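Local coordinates for predicted ATPase involved in replication control, Cdc46/Mcm family (Methanopyrus kandleri AV19, PDB 3F8T), which belongs to the MCM family and probably binds ATP and single-stranded DNA, acting as a helicase in DNA replication, at residues A[222-227]-A[480-485]; A[228-233]-A[463-468]; A[238-243]-A[455-460]; A[371-376]-A[484-489]; A[421-426]-A[474-479]. The protein carries 2 engineered substitutions. One frame throughout, in Å; residues are numbered along the deposited sequence.

Contact 1: residues A[222-227]-A[480-485]; sequences GKMLAL and AELVDW
Met224 meets Trp485 with its terminal methyl, and the approach is unusually close. Met224 CE lies 3.2 Å from Trp485 CE3, tight enough that the exact value is doubtful, and CZ3 is almost as near. The methyl comes in obliquely to the ring. Met224 SD stands farther back, 5.4 Å from the centroid of the Trp485 six-membered ring and 61° off its normal. This is a Met-aromatic contact made chiefly through the methyl. The methionine chain is extended beyond CG (chi2 -179°), which carries SD out toward the indole, and the two side chains stand roughly perpendicular. Leu482 fills the middle of the contact with its two methyls. Leu482 CD2 rests 3.9 Å from Lys223 CB, and Met224 CG lies near it too. Leu482 CD1 meets Leu227 CD1 at 3.4 Å, tighter than usual for two carbons. No hydrogen bond joins the segments, so apolar packing carries the contact. Segments 222-227 and 480-485 are both helical, and their axes stay 10.7 Å apart at closest approach. They cross at -124°, and long side chains bridge the gap between them. The first belongs to the P-loop domain and the second to the AAA-lid domain. Strand 373-376 packs on Met224 through Leu373 and Ala375. Helix 204-212 lies against Lys223 and Leu227, and helix 449-465 touches both Leu227 and Val483.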
# COMPACT_ATOMS: atom_id res chain seq x y z
N GLY A 222 19.91 9.03 6.12
CA GLY A 222 19.29 7.80 6.66
C GLY A 222 18.09 8.10 7.55
O GLY A 222 17.07 7.41 7.47
N LYS A 223 18.22 9.11 8.41
CA LYS A 223 17.13 9.47 9.34
C LYS A 223 15.91 9.97 8.57
O LYS A 223 14.79 9.59 8.87
CB LYS A 223 17.60 10.51 10.35
CG LYS A 223 18.61 9.96 11.39
CD LYS A 223 19.00 11.08 12.32
CE LYS A 223 19.91 10.54 13.43
NZ LYS A 223 20.45 11.68 14.22
N MET A 224 16.14 10.81 7.57
CA MET A 224 15.04 11.30 6.70
C MET A 224 14.27 10.16 6.03
O MET A 224 13.05 10.14 6.04
CB MET A 224 15.61 12.21 5.61
CG MET A 224 16.19 13.50 6.11
SD MET A 224 16.77 14.44 4.66
CE MET A 224 17.27 15.91 5.53
N LEU A 225 15.00 9.24 5.41
CA LEU A 225 14.39 8.09 4.75
C LEU A 225 13.73 7.12 5.73
O LEU A 225 12.70 6.54 5.41
CB LEU A 225 15.42 7.36 3.89
CG LEU A 225 16.15 8.21 2.83
CD1 LEU A 225 16.91 7.31 1.88
CD2 LEU A 225 15.19 9.03 2.05
N ALA A 226 14.35 6.91 6.90
CA ALA A 226 13.71 6.11 7.96
C ALA A 226 12.34 6.69 8.34
O ALA A 226 11.33 5.99 8.34
CB ALA A 226 14.61 6.03 9.18
N LEU A 227 12.29 7.99 8.62
CA LEU A 227 11.03 8.61 9.02
C LEU A 227 10.04 8.64 7.85
O LEU A 227 8.84 8.50 8.03
CB LEU A 227 11.29 10.00 9.62
CG LEU A 227 12.06 9.99 10.96
CD1 LEU A 227 12.53 11.38 11.30
CD2 LEU A 227 11.22 9.41 12.11
N ALA A 480 12.57 18.75 13.72
CA ALA A 480 13.06 20.11 13.47
C ALA A 480 14.53 20.12 13.08
O ALA A 480 14.92 20.89 12.20
CB ALA A 480 12.84 20.98 14.71
N GLU A 481 15.34 19.28 13.73
CA GLU A 481 16.76 19.16 13.38
C GLU A 481 16.94 18.74 11.92
O GLU A 481 17.81 19.24 11.22
CB GLU A 481 17.46 18.17 14.31
CG GLU A 481 19.00 18.20 14.24
CD GLU A 481 19.60 17.27 13.19
OE1 GLU A 481 19.07 16.15 12.97
OE2 GLU A 481 20.64 17.66 12.60
N LEU A 482 16.09 17.83 11.44
CA LEU A 482 16.17 17.40 10.04
C LEU A 482 15.74 18.47 9.06
O LEU A 482 16.37 18.63 8.01
CB LEU A 482 15.35 16.13 9.80
CG LEU A 482 15.84 14.88 10.54
CD1 LEU A 482 14.82 13.76 10.39
CD2 LEU A 482 17.23 14.42 10.09
N VAL A 483 14.67 19.20 9.37
CA VAL A 483 14.21 20.28 8.50
C VAL A 483 15.29 21.37 8.47
O VAL A 483 15.67 21.84 7.39
CB VAL A 483 12.80 20.83 8.89
CG1 VAL A 483 12.44 22.08 8.05
CG2 VAL A 483 11.74 19.77 8.68
N ASP A 484 15.79 21.74 9.64
CA ASP A 484 16.89 22.72 9.74
C ASP A 484 18.14 22.32 8.95
O ASP A 484 18.75 23.16 8.26
CB ASP A 484 17.27 22.96 11.20
CG ASP A 484 16.28 23.84 11.92
OD1 ASP A 484 15.54 24.61 11.26
OD2 ASP A 484 16.22 23.76 13.16
N TRP A 485 18.50 21.05 9.04
CA TRP A 485 19.65 20.52 8.30
C TRP A 485 19.45 20.69 6.80
O TRP A 485 20.35 21.19 6.11
CB TRP A 485 19.90 19.05 8.66
CG TRP A 485 21.10 18.42 8.00
CD1 TRP A 485 22.39 18.40 8.47
CD2 TRP A 485 21.11 17.71 6.76
NE1 TRP A 485 23.20 17.73 7.58
CE2 TRP A 485 22.44 17.29 6.53
CE3 TRP A 485 20.13 17.40 5.82
CZ2 TRP A 485 22.81 16.57 5.39
CZ3 TRP A 485 20.49 16.67 4.69
CH2 TRP A 485 21.82 16.27 4.49

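Contact 2: residues A[228-233]-A[463-468]; sequences QLFSCV and ARMRLS
Phe230 O is gripped by two nitrogens of Arg464. NE donates along a nearly straight bond, with an N-H...O angle of 158°. Arg464 NH2 adds a weak bond of 3.2 Å to the same Phe230 O. The modelled Arg464 NE to Phe230 O distance, 2.5 Å, is very short, and its exact value is doubtful. The contact joins the P-loop and AAA-lid domains at two helix ends. Helix 219-229 gives way to a type I turn from Leu229 to Cys232. Helix 449-465 ends in a Schellman motif with Leu467 as its C-prime residue. The oxygen sits at the edge of the guanidinium, near its plane, while Val233 CG1 lies over one face. The arginine chain bends at chi3 (-89°), which turns NE toward the carbonyl. NH1 forms a salt bridge with Glu238, so the buried charge has a mate. Beside this polar grip, Met465 packs on the Phe230 ring. Met465 CG stands over the centre of one face, 3.9 Å from the Phe230 centroid, in a CH-pi contact. Phe208 meets the same ring edge-to-face, and helix 396-409 touches it through Leu403 and Ala406. Met465 folds back at chi3, and Met465 CE comes to a tight, uncertain 3.2 Å from Phe230 CD1.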
# COMPACT_ATOMS: atom_id res chain seq x y z
N GLN A 228 10.53 8.81 6.63
CA GLN A 228 9.63 8.66 5.47
C GLN A 228 8.89 7.30 5.45
O GLN A 228 7.67 7.26 5.24
CB GLN A 228 10.36 8.91 4.15
CG GLN A 228 9.44 8.71 2.93
CD GLN A 228 10.15 8.93 1.64
OE1 GLN A 228 11.25 8.40 1.43
NE2 GLN A 228 9.55 9.73 0.74
N LEU A 229 9.61 6.21 5.69
CA LEU A 229 8.97 4.88 5.76
C LEU A 229 7.85 4.86 6.79
O LEU A 229 6.76 4.35 6.52
CB LEU A 229 10.00 3.79 6.10
CG LEU A 229 10.92 3.40 4.93
CD1 LEU A 229 12.12 2.60 5.47
CD2 LEU A 229 10.18 2.62 3.86
N PHE A 230 8.09 5.48 7.93
CA PHE A 230 7.11 5.55 9.02
C PHE A 230 6.00 6.59 8.80
O PHE A 230 5.15 6.80 9.68
CB PHE A 230 7.84 5.74 10.35
CG PHE A 230 8.43 4.45 10.89
CD1 PHE A 230 9.70 4.03 10.49
CD2 PHE A 230 7.69 3.65 11.75
CE1 PHE A 230 10.23 2.83 10.97
CE2 PHE A 230 8.22 2.45 12.24
CZ PHE A 230 9.49 2.05 11.85
N SER A 231 6.00 7.22 7.63
CA SER A 231 4.92 8.14 7.27
C SER A 231 3.94 7.50 6.28
O SER A 231 3.00 8.16 5.82
CB SER A 231 5.49 9.42 6.68
OG SER A 231 5.83 9.23 5.33
N CYS A 232 4.18 6.25 5.91
CA CYS A 232 3.36 5.55 4.93
C CYS A 232 1.96 5.19 5.45
O CYS A 232 1.72 4.05 5.84
CB CYS A 232 4.09 4.30 4.43
SG CYS A 232 5.42 4.66 3.29
N VAL A 233 1.06 6.15 5.49
CA VAL A 233 -0.30 5.89 5.99
C VAL A 233 -1.32 6.50 5.05
O VAL A 233 -0.98 7.36 4.24
CB VAL A 233 -0.51 6.40 7.46
CG1 VAL A 233 0.55 5.84 8.43
CG2 VAL A 233 -0.51 7.88 7.52
N ALA A 463 7.01 9.36 16.25
CA ALA A 463 6.13 8.78 17.28
C ALA A 463 5.66 7.38 16.87
O ALA A 463 5.63 6.46 17.70
CB ALA A 463 4.94 9.72 17.58
N ARG A 464 5.33 7.19 15.59
CA ARG A 464 5.01 5.82 15.11
C ARG A 464 6.18 4.86 15.33
O ARG A 464 5.98 3.68 15.70
CB ARG A 464 4.60 5.84 13.62
CG ARG A 464 3.30 6.60 13.39
CD ARG A 464 2.68 6.39 12.00
NE ARG A 464 3.22 7.39 11.12
CZ ARG A 464 2.64 8.53 10.80
NH1 ARG A 464 1.41 8.83 11.21
NH2 ARG A 464 3.29 9.35 10.02
N MET A 465 7.40 5.36 15.12
CA MET A 465 8.62 4.57 15.28
C MET A 465 8.85 4.13 16.72
O MET A 465 9.58 3.15 16.97
CB MET A 465 9.80 5.41 14.81
CG MET A 465 11.00 4.65 14.35
SD MET A 465 12.19 5.87 13.72
CE MET A 465 11.96 5.75 11.97
N ARG A 466 8.25 4.86 17.66
CA ARG A 466 8.31 4.54 19.09
C ARG A 466 7.07 3.76 19.51
O ARG A 466 6.84 3.55 20.71
CB ARG A 466 8.36 5.83 19.93
CG ARG A 466 9.61 6.67 19.83
CD ARG A 466 9.61 7.78 20.89
NE ARG A 466 8.51 8.73 20.72
CZ ARG A 466 7.39 8.74 21.45
NH1 ARG A 466 7.23 7.87 22.43
NH2 ARG A 466 6.45 9.64 21.20
N LEU A 467 6.28 3.35 18.52
CA LEU A 467 4.99 2.69 18.73
C LEU A 467 4.08 3.53 19.63
O LEU A 467 3.41 3.00 20.53
CB LEU A 467 5.18 1.27 19.31
CG LEU A 467 6.04 0.27 18.52
CD1 LEU A 467 6.12 -1.05 19.29
CD2 LEU A 467 5.46 0.02 17.12
N SER A 468 4.03 4.83 19.37
CA SER A 468 3.23 5.71 20.20
C SER A 468 2.14 6.47 19.44
O SER A 468 2.28 6.79 18.25
CB SER A 468 4.14 6.67 20.97
OG SER A 468 3.38 7.68 21.60

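Contact 3: residues A[238-243]-A[455-460]; sequences ERLHVL and VERLAK
Glu238 and Lys460 form a salt bridge that ties the approach to strand 242-245 to helix 449-465. This strand belongs to the parallel sheet, whose strand order fits the AAA+ ATPase core. Lys460 NZ donates to the syn lone pair of Glu238 OE2 at 3.0 Å, and the two side chains lie nearly perpendicular. The extended lysine also brings Lys460 NZ to 3.5 Å from Glu456 OE2, which makes a three-residue network. Glu238 OE1 pairs with Arg464. An alanine in place of Glu238 would probably leave Arg464 without that carboxylate and Lys460 with one acidic mate fewer. A second set of contacts brings the aliphatic part of Arg457 against backbone oxygens. Arg457 CD lies 3.4 Å from Arg239 O, and Arg457 CG lies 3.8 Å from Glu238 O. The charged end goes farther, to a salt bridge with Asp372 and a hydrogen bond with Ser237 O. The third set is apolar. Leu240 and Arg457 lie alongside each other and point opposite ways, with Leu240 CD2 3.7 Å from Arg457 CB. Leu240 is set crosswise to Leu458, and Leu240 CD1 meets Leu458 CD2 at 3.6 Å.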
# COMPACT_ATOMS: atom_id res chain seq x y z
N GLU A 238 -0.25 13.13 6.09
CA GLU A 238 0.77 12.46 6.94
C GLU A 238 2.05 12.08 6.21
O GLU A 238 3.12 11.97 6.83
CB GLU A 238 0.22 11.15 7.51
CG GLU A 238 -1.03 11.28 8.31
CD GLU A 238 -0.76 11.96 9.61
OE1 GLU A 238 -0.23 11.29 10.51
OE2 GLU A 238 -1.05 13.18 9.71
N ARG A 239 1.92 11.83 4.91
CA ARG A 239 2.98 11.21 4.13
C ARG A 239 4.10 12.21 3.83
O ARG A 239 3.82 13.37 3.53
CB ARG A 239 2.39 10.64 2.84
CG ARG A 239 1.41 9.48 3.10
CD ARG A 239 0.84 8.91 1.82
NE ARG A 239 -0.00 9.85 1.10
CZ ARG A 239 -1.28 10.09 1.39
NH1 ARG A 239 -1.89 9.47 2.42
NH2 ARG A 239 -1.95 10.96 0.66
N LEU A 240 5.35 11.74 3.89
CA LEU A 240 6.52 12.56 3.64
C LEU A 240 7.10 12.30 2.27
O LEU A 240 7.18 11.15 1.83
CB LEU A 240 7.62 12.32 4.69
CG LEU A 240 7.40 12.92 6.09
CD1 LEU A 240 8.10 12.08 7.14
CD2 LEU A 240 7.90 14.34 6.13
N HIS A 241 7.53 13.37 1.61
CA HIS A 241 8.15 13.28 0.29
C HIS A 241 9.57 13.81 0.36
O HIS A 241 9.81 14.89 0.91
CB HIS A 241 7.32 14.05 -0.74
CG HIS A 241 5.85 13.69 -0.70
ND1 HIS A 241 5.40 12.42 -0.97
CD2 HIS A 241 4.76 14.43 -0.39
CE1 HIS A 241 4.08 12.39 -0.85
NE2 HIS A 241 3.67 13.59 -0.48
N VAL A 242 10.50 13.02 -0.15
CA VAL A 242 11.94 13.28 0.04
C VAL A 242 12.62 13.23 -1.32
O VAL A 242 12.39 12.31 -2.11
CB VAL A 242 12.60 12.27 1.04
CG1 VAL A 242 14.10 12.52 1.18
CG2 VAL A 242 11.95 12.35 2.44
N LEU A 243 13.45 14.24 -1.60
CA LEU A 243 14.26 14.26 -2.81
C LEU A 243 15.72 14.05 -2.43
O LEU A 243 16.28 14.83 -1.66
CB LEU A 243 14.12 15.62 -3.52
CG LEU A 243 15.01 15.88 -4.75
CD1 LEU A 243 14.81 14.80 -5.82
CD2 LEU A 243 14.73 17.28 -5.31
N VAL A 455 7.78 19.50 9.64
CA VAL A 455 8.21 19.16 11.01
C VAL A 455 7.13 18.30 11.69
O VAL A 455 7.45 17.28 12.31
CB VAL A 455 8.55 20.41 11.84
CG1 VAL A 455 8.80 20.03 13.31
CG2 VAL A 455 9.78 21.08 11.26
N GLU A 456 5.87 18.70 11.56
CA GLU A 456 4.78 17.95 12.19
C GLU A 456 4.69 16.52 11.65
O GLU A 456 4.54 15.58 12.43
CB GLU A 456 3.42 18.69 12.06
CG GLU A 456 2.24 17.85 12.54
CD GLU A 456 1.16 18.63 13.30
OE1 GLU A 456 1.29 19.85 13.51
OE2 GLU A 456 0.16 17.98 13.67
N ARG A 457 4.78 16.36 10.33
CA ARG A 457 4.79 15.04 9.70
C ARG A 457 5.94 14.17 10.17
O ARG A 457 5.74 12.98 10.46
CB ARG A 457 4.87 15.16 8.18
CG ARG A 457 3.58 15.63 7.55
CD ARG A 457 3.76 15.75 6.02
NE ARG A 457 2.71 16.61 5.48
CZ ARG A 457 2.91 17.75 4.82
NH1 ARG A 457 4.13 18.20 4.57
NH2 ARG A 457 1.87 18.44 4.40
N LEU A 458 7.13 14.76 10.22
CA LEU A 458 8.31 14.02 10.68
C LEU A 458 8.19 13.61 12.14
O LEU A 458 8.66 12.52 12.53
CB LEU A 458 9.59 14.82 10.46
CG LEU A 458 10.08 14.97 9.02
CD1 LEU A 458 10.93 16.25 8.89
CD2 LEU A 458 10.90 13.73 8.65
N ALA A 459 7.62 14.50 12.96
CA ALA A 459 7.42 14.18 14.39
C ALA A 459 6.40 13.05 14.61
O ALA A 459 6.61 12.20 15.48
CB ALA A 459 7.03 15.43 15.17
N LYS A 460 5.31 13.07 13.85
CA LYS A 460 4.33 11.98 13.86
C LYS A 460 5.00 10.66 13.44
O LYS A 460 4.79 9.62 14.07
CB LYS A 460 3.15 12.31 12.95
CG LYS A 460 2.22 13.46 13.48
CD LYS A 460 1.08 13.73 12.48
CE LYS A 460 0.00 14.66 13.05
NZ LYS A 460 -0.91 15.13 11.94

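Contact 4: residues A[371-376]-A[484-489]; sequences FDLIAF and DWYLET
Tyr486 reaches from helix 473-489 across strand 373-376, an outermost strand of the parallel sheet. Tyr486 CB rests 4.0 Å from Leu373 CD2. CG is anti to the backbone N (chi1 156°), which sends it toward the strand. Ile374 N and Leu373 CA lie over one face of the ring, and Tyr486 CD1 is 3.4 Å from Ile374 N. Phe376 CE1 approaches the edge near CD1. Tyr486 CE1 meets Ile374 CG1 at 3.5 Å. Tyr486 CE2 is 3.8 Å from Asp372 O. At the tip, OH lies by Ile374 CD1. Tyr486 OH donates to a water at 2.8 Å, which donates to Phe371 O. A phenylalanine in place of Tyr486 would lack the OH and would probably lose this water link to Phe371 O. Thr489 OG1 touches Phe376 CD1 at 3.6 Å while bonded to Trp485 O. Ile374 O and Phe376 N are buried without a partner in the model. The lid helix therefore holds the strand by aromatic and apolar packing, and one water links it to the loop just before.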
# COMPACT_ATOMS: atom_id res chain seq x y z
N PHE A 371 8.31 18.88 -2.00
CA PHE A 371 9.09 17.94 -1.20
C PHE A 371 9.25 18.49 0.20
O PHE A 371 9.54 19.68 0.38
CB PHE A 371 10.45 17.67 -1.85
CG PHE A 371 10.37 16.87 -3.11
CD1 PHE A 371 10.40 17.50 -4.35
CD2 PHE A 371 10.27 15.49 -3.06
CE1 PHE A 371 10.32 16.76 -5.53
CE2 PHE A 371 10.18 14.75 -4.23
CZ PHE A 371 10.22 15.38 -5.47
N ASP A 372 9.03 17.64 1.19
CA ASP A 372 9.30 18.01 2.58
C ASP A 372 10.79 18.24 2.84
O ASP A 372 11.15 19.11 3.61
CB ASP A 372 8.78 16.91 3.51
CG ASP A 372 7.25 16.75 3.43
OD1 ASP A 372 6.56 17.50 4.14
OD2 ASP A 372 6.77 15.88 2.68
N LEU A 373 11.63 17.43 2.22
CA LEU A 373 13.06 17.46 2.50
C LEU A 373 13.85 17.20 1.24
O LEU A 373 13.46 16.36 0.43
CB LEU A 373 13.45 16.38 3.52
CG LEU A 373 12.81 16.42 4.91
CD1 LEU A 373 12.81 15.05 5.56
CD2 LEU A 373 13.49 17.45 5.79
N ILE A 374 14.97 17.89 1.09
CA ILE A 374 15.93 17.54 0.07
C ILE A 374 17.19 17.08 0.78
O ILE A 374 17.72 17.80 1.63
CB ILE A 374 16.25 18.69 -0.92
CG1 ILE A 374 14.95 19.30 -1.46
CG2 ILE A 374 17.20 18.16 -2.02
CD1 ILE A 374 15.13 20.46 -2.46
N ALA A 375 17.64 15.88 0.45
CA ALA A 375 18.84 15.30 1.05
C ALA A 375 20.01 15.43 0.06
O ALA A 375 20.10 14.69 -0.93
CB ALA A 375 18.58 13.86 1.41
N PHE A 376 20.87 16.41 0.32
CA PHE A 376 22.04 16.67 -0.50
C PHE A 376 23.15 15.75 -0.05
O PHE A 376 23.74 15.95 1.01
CB PHE A 376 22.49 18.14 -0.39
CG PHE A 376 21.44 19.12 -0.82
CD1 PHE A 376 20.59 19.72 0.12
CD2 PHE A 376 21.29 19.46 -2.16
CE1 PHE A 376 19.61 20.61 -0.28
CE2 PHE A 376 20.32 20.35 -2.56
CZ PHE A 376 19.47 20.93 -1.62
N ASP A 484 15.79 21.74 9.64
CA ASP A 484 16.89 22.72 9.74
C ASP A 484 18.14 22.32 8.95
O ASP A 484 18.75 23.16 8.26
CB ASP A 484 17.27 22.96 11.20
CG ASP A 484 16.28 23.84 11.92
OD1 ASP A 484 15.54 24.61 11.26
OD2 ASP A 484 16.22 23.76 13.16
N TRP A 485 18.50 21.05 9.04
CA TRP A 485 19.65 20.52 8.30
C TRP A 485 19.45 20.69 6.80
O TRP A 485 20.35 21.19 6.11
CB TRP A 485 19.90 19.05 8.66
CG TRP A 485 21.10 18.42 8.00
CD1 TRP A 485 22.39 18.40 8.47
CD2 TRP A 485 21.11 17.71 6.76
NE1 TRP A 485 23.20 17.73 7.58
CE2 TRP A 485 22.44 17.29 6.53
CE3 TRP A 485 20.13 17.40 5.82
CZ2 TRP A 485 22.81 16.57 5.39
CZ3 TRP A 485 20.49 16.67 4.69
CH2 TRP A 485 21.82 16.27 4.49
N TYR A 486 18.28 20.30 6.30
CA TYR A 486 17.86 20.53 4.91
C TYR A 486 17.95 22.01 4.50
O TYR A 486 18.53 22.35 3.46
CB TYR A 486 16.42 20.01 4.70
CG TYR A 486 15.67 20.66 3.55
CD1 TYR A 486 16.26 20.80 2.30
CD2 TYR A 486 14.36 21.12 3.71
CE1 TYR A 486 15.60 21.40 1.24
CE2 TYR A 486 13.67 21.73 2.63
CZ TYR A 486 14.31 21.85 1.40
OH TYR A 486 13.68 22.41 0.29
N LEU A 487 17.33 22.87 5.30
CA LEU A 487 17.30 24.30 4.98
C LEU A 487 18.70 24.92 4.95
O LEU A 487 19.01 25.76 4.08
CB LEU A 487 16.41 25.05 5.96
CG LEU A 487 14.91 24.76 5.93
CD1 LEU A 487 14.23 25.52 7.05
CD2 LEU A 487 14.26 25.09 4.58
N GLU A 488 19.54 24.50 5.88
CA GLU A 488 20.89 25.03 6.02
C GLU A 488 21.83 24.50 4.96
O GLU A 488 22.53 25.28 4.31
CB GLU A 488 21.42 24.81 7.44
CG GLU A 488 20.77 25.79 8.44
CD GLU A 488 20.85 25.35 9.91
OE1 GLU A 488 21.77 24.59 10.27
OE2 GLU A 488 19.98 25.79 10.70
N THR A 489 21.82 23.19 4.74
CA THR A 489 22.67 22.56 3.73
C THR A 489 22.32 22.99 2.30
O THR A 489 23.21 23.07 1.44
CB THR A 489 22.66 21.03 3.82
OG1 THR A 489 21.33 20.53 3.58
CG2 THR A 489 23.12 20.59 5.21
O HOH W 1 11.34 21.32 -0.89

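Contact 5: residues A[421-426]-A[474-479]; sequences KRLEHW and EDVDIA
Arg422, at the start of the touching part of segment 421-426, lays its guanidinium across the carboxylate of Asp477. The shortest approach is 2.8 Å, from Arg422 NH2 to Asp477 OD2. The two planes stand 80° apart, and both carboxylate oxygens lie on one face of the guanidinium. No N-H points at OD2, so this salt bridge works by charge alone. The arginine chain bends twice, at chi2 and chi3, which folds it back over the aspartate. Arg422 CD then passes 3.3 Å from Asp477 OD1. Glu474 OE2 lies near the guanidinium plane, 4.4 Å from Arg422 NH2, beyond a salt bridge. Lower on the same side chain, Arg422 CG packs on Val476 CG1 at 3.7 Å. Leu423 follows, and its backbone joins in: Leu423 CA is 3.8 Å from Val476 CG1. Leu423 CB lies 4.1 Å from Val476 CG1 as well, so one methyl serves both residues. At the end of the segment, Trp426 packs on Ala480 and Val483, and its NE1 hydrogen-bonds to Asp484 OD2. The two helices of the AAA-lid domain run roughly alongside, 29° apart and 9.3 Å between axes. Helix 449-465 borders both, touching Leu423 and Ala479. The contact thus pairs a buried apolar patch around Val476 with a more exposed charged pair, whose attraction over the guanidinium face probably depends little on exact N-H direction.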
# COMPACT_ATOMS: atom_id res chain seq x y z
N LYS A 421 3.34 23.19 21.68
CA LYS A 421 4.08 24.39 22.08
C LYS A 421 5.52 24.37 21.56
O LYS A 421 6.02 25.39 21.07
CB LYS A 421 4.03 24.59 23.60
CG LYS A 421 2.67 25.06 24.06
CD LYS A 421 2.56 25.12 25.58
CE LYS A 421 1.30 25.88 25.99
NZ LYS A 421 0.71 25.36 27.25
N ARG A 422 6.15 23.20 21.64
CA ARG A 422 7.51 23.01 21.14
C ARG A 422 7.59 23.30 19.63
O ARG A 422 8.54 23.93 19.15
CB ARG A 422 8.00 21.59 21.45
CG ARG A 422 9.42 21.29 20.99
CD ARG A 422 10.48 21.84 21.95
NE ARG A 422 10.95 20.77 22.83
CZ ARG A 422 12.16 20.69 23.36
NH1 ARG A 422 13.07 21.63 23.13
NH2 ARG A 422 12.46 19.65 24.14
N LEU A 423 6.55 22.87 18.92
CA LEU A 423 6.49 23.03 17.47
C LEU A 423 6.27 24.50 17.09
O LEU A 423 6.96 25.04 16.22
CB LEU A 423 5.36 22.17 16.90
CG LEU A 423 5.02 22.32 15.42
CD1 LEU A 423 6.18 21.95 14.53
CD2 LEU A 423 3.80 21.48 15.08
N GLU A 424 5.32 25.14 17.77
CA GLU A 424 5.03 26.56 17.51
C GLU A 424 6.24 27.46 17.82
O GLU A 424 6.52 28.41 17.08
CB GLU A 424 3.71 26.98 18.19
CG GLU A 424 2.53 26.25 17.53
CD GLU A 424 1.13 26.62 18.03
OE1 GLU A 424 0.93 26.75 19.26
OE2 GLU A 424 0.22 26.71 17.17
N HIS A 425 6.97 27.11 18.88
CA HIS A 425 8.18 27.82 19.30
C HIS A 425 9.30 27.73 18.27
O HIS A 425 9.90 28.74 17.91
CB HIS A 425 8.68 27.28 20.65
CG HIS A 425 9.94 27.94 21.14
ND1 HIS A 425 9.98 29.25 21.56
CD2 HIS A 425 11.20 27.46 21.27
CE1 HIS A 425 11.21 29.55 21.94
NE2 HIS A 425 11.97 28.48 21.77
N TRP A 426 9.59 26.51 17.82
CA TRP A 426 10.54 26.31 16.72
C TRP A 426 10.16 27.20 15.53
O TRP A 426 10.99 27.93 15.00
CB TRP A 426 10.58 24.85 16.28
CG TRP A 426 11.43 24.63 15.07
CD1 TRP A 426 12.78 24.43 15.04
CD2 TRP A 426 11.00 24.62 13.70
NE1 TRP A 426 13.21 24.27 13.75
CE2 TRP A 426 12.14 24.39 12.90
CE3 TRP A 426 9.75 24.77 13.07
CZ2 TRP A 426 12.08 24.32 11.51
CZ3 TRP A 426 9.70 24.70 11.67
CH2 TRP A 426 10.85 24.47 10.92
N GLU A 474 10.22 15.63 22.29
CA GLU A 474 11.38 14.91 21.78
C GLU A 474 11.25 14.54 20.29
O GLU A 474 12.25 14.58 19.55
CB GLU A 474 11.60 13.66 22.63
CG GLU A 474 12.16 13.95 24.04
CD GLU A 474 11.22 14.76 24.95
OE1 GLU A 474 9.97 14.59 24.87
OE2 GLU A 474 11.76 15.58 25.74
N ASP A 475 10.03 14.19 19.85
CA ASP A 475 9.75 13.88 18.44
C ASP A 475 9.83 15.15 17.58
O ASP A 475 10.26 15.10 16.43
CB ASP A 475 8.35 13.26 18.24
CG ASP A 475 8.13 12.00 19.09
OD1 ASP A 475 9.04 11.14 19.16
OD2 ASP A 475 7.04 11.85 19.68
N VAL A 476 9.37 16.27 18.15
CA VAL A 476 9.41 17.55 17.46
C VAL A 476 10.85 17.98 17.25
O VAL A 476 11.21 18.44 16.18
CB VAL A 476 8.60 18.64 18.21
CG1 VAL A 476 8.82 20.01 17.53
CG2 VAL A 476 7.10 18.29 18.19
N ASP A 477 11.68 17.77 18.28
CA ASP A 477 13.08 18.15 18.25
C ASP A 477 13.85 17.42 17.15
O ASP A 477 14.68 18.01 16.45
CB ASP A 477 13.73 17.90 19.61
CG ASP A 477 13.34 18.95 20.65
OD1 ASP A 477 12.66 19.93 20.30
OD2 ASP A 477 13.74 18.79 21.81
N ILE A 478 13.58 16.12 17.03
CA ILE A 478 14.23 15.31 16.01
C ILE A 478 13.82 15.76 14.60
O ILE A 478 14.66 15.93 13.72
CB ILE A 478 13.90 13.82 16.21
CG1 ILE A 478 14.66 13.26 17.40
CG2 ILE A 478 14.18 13.00 14.92
CD1 ILE A 478 14.10 11.91 17.88
N ALA A 479 12.51 15.93 14.42
CA ALA A 479 11.94 16.45 13.17
C ALA A 479 12.53 17.83 12.77
O ALA A 479 12.95 18.03 11.62
CB ALA A 479 10.43 16.54 13.32

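Overall arrangement
From the N terminus, the chain lays down 222-227, 228-233 and 238-243 in turn, then 371-376 at the sheet edge and 421-426 in the lid. Segment 455-460 closes contact 3, and 463-468 closes contact 2 around it. Then 474-479 closes contact 5, 480-485 closes contact 1 and 484-489 closes contact 4. Contact 3 nests in contact 2, and both nest in contact 1. Contact 5 nests in contacts 1 and 4, which share Asp484 and Trp485. Contacts 4 and 5 each cross contacts 2 and 3. Contacts 1 to 4 tie the P-loop domain to lid helices 449-465 and 473-489, while contact 5 joins two helices within the lid.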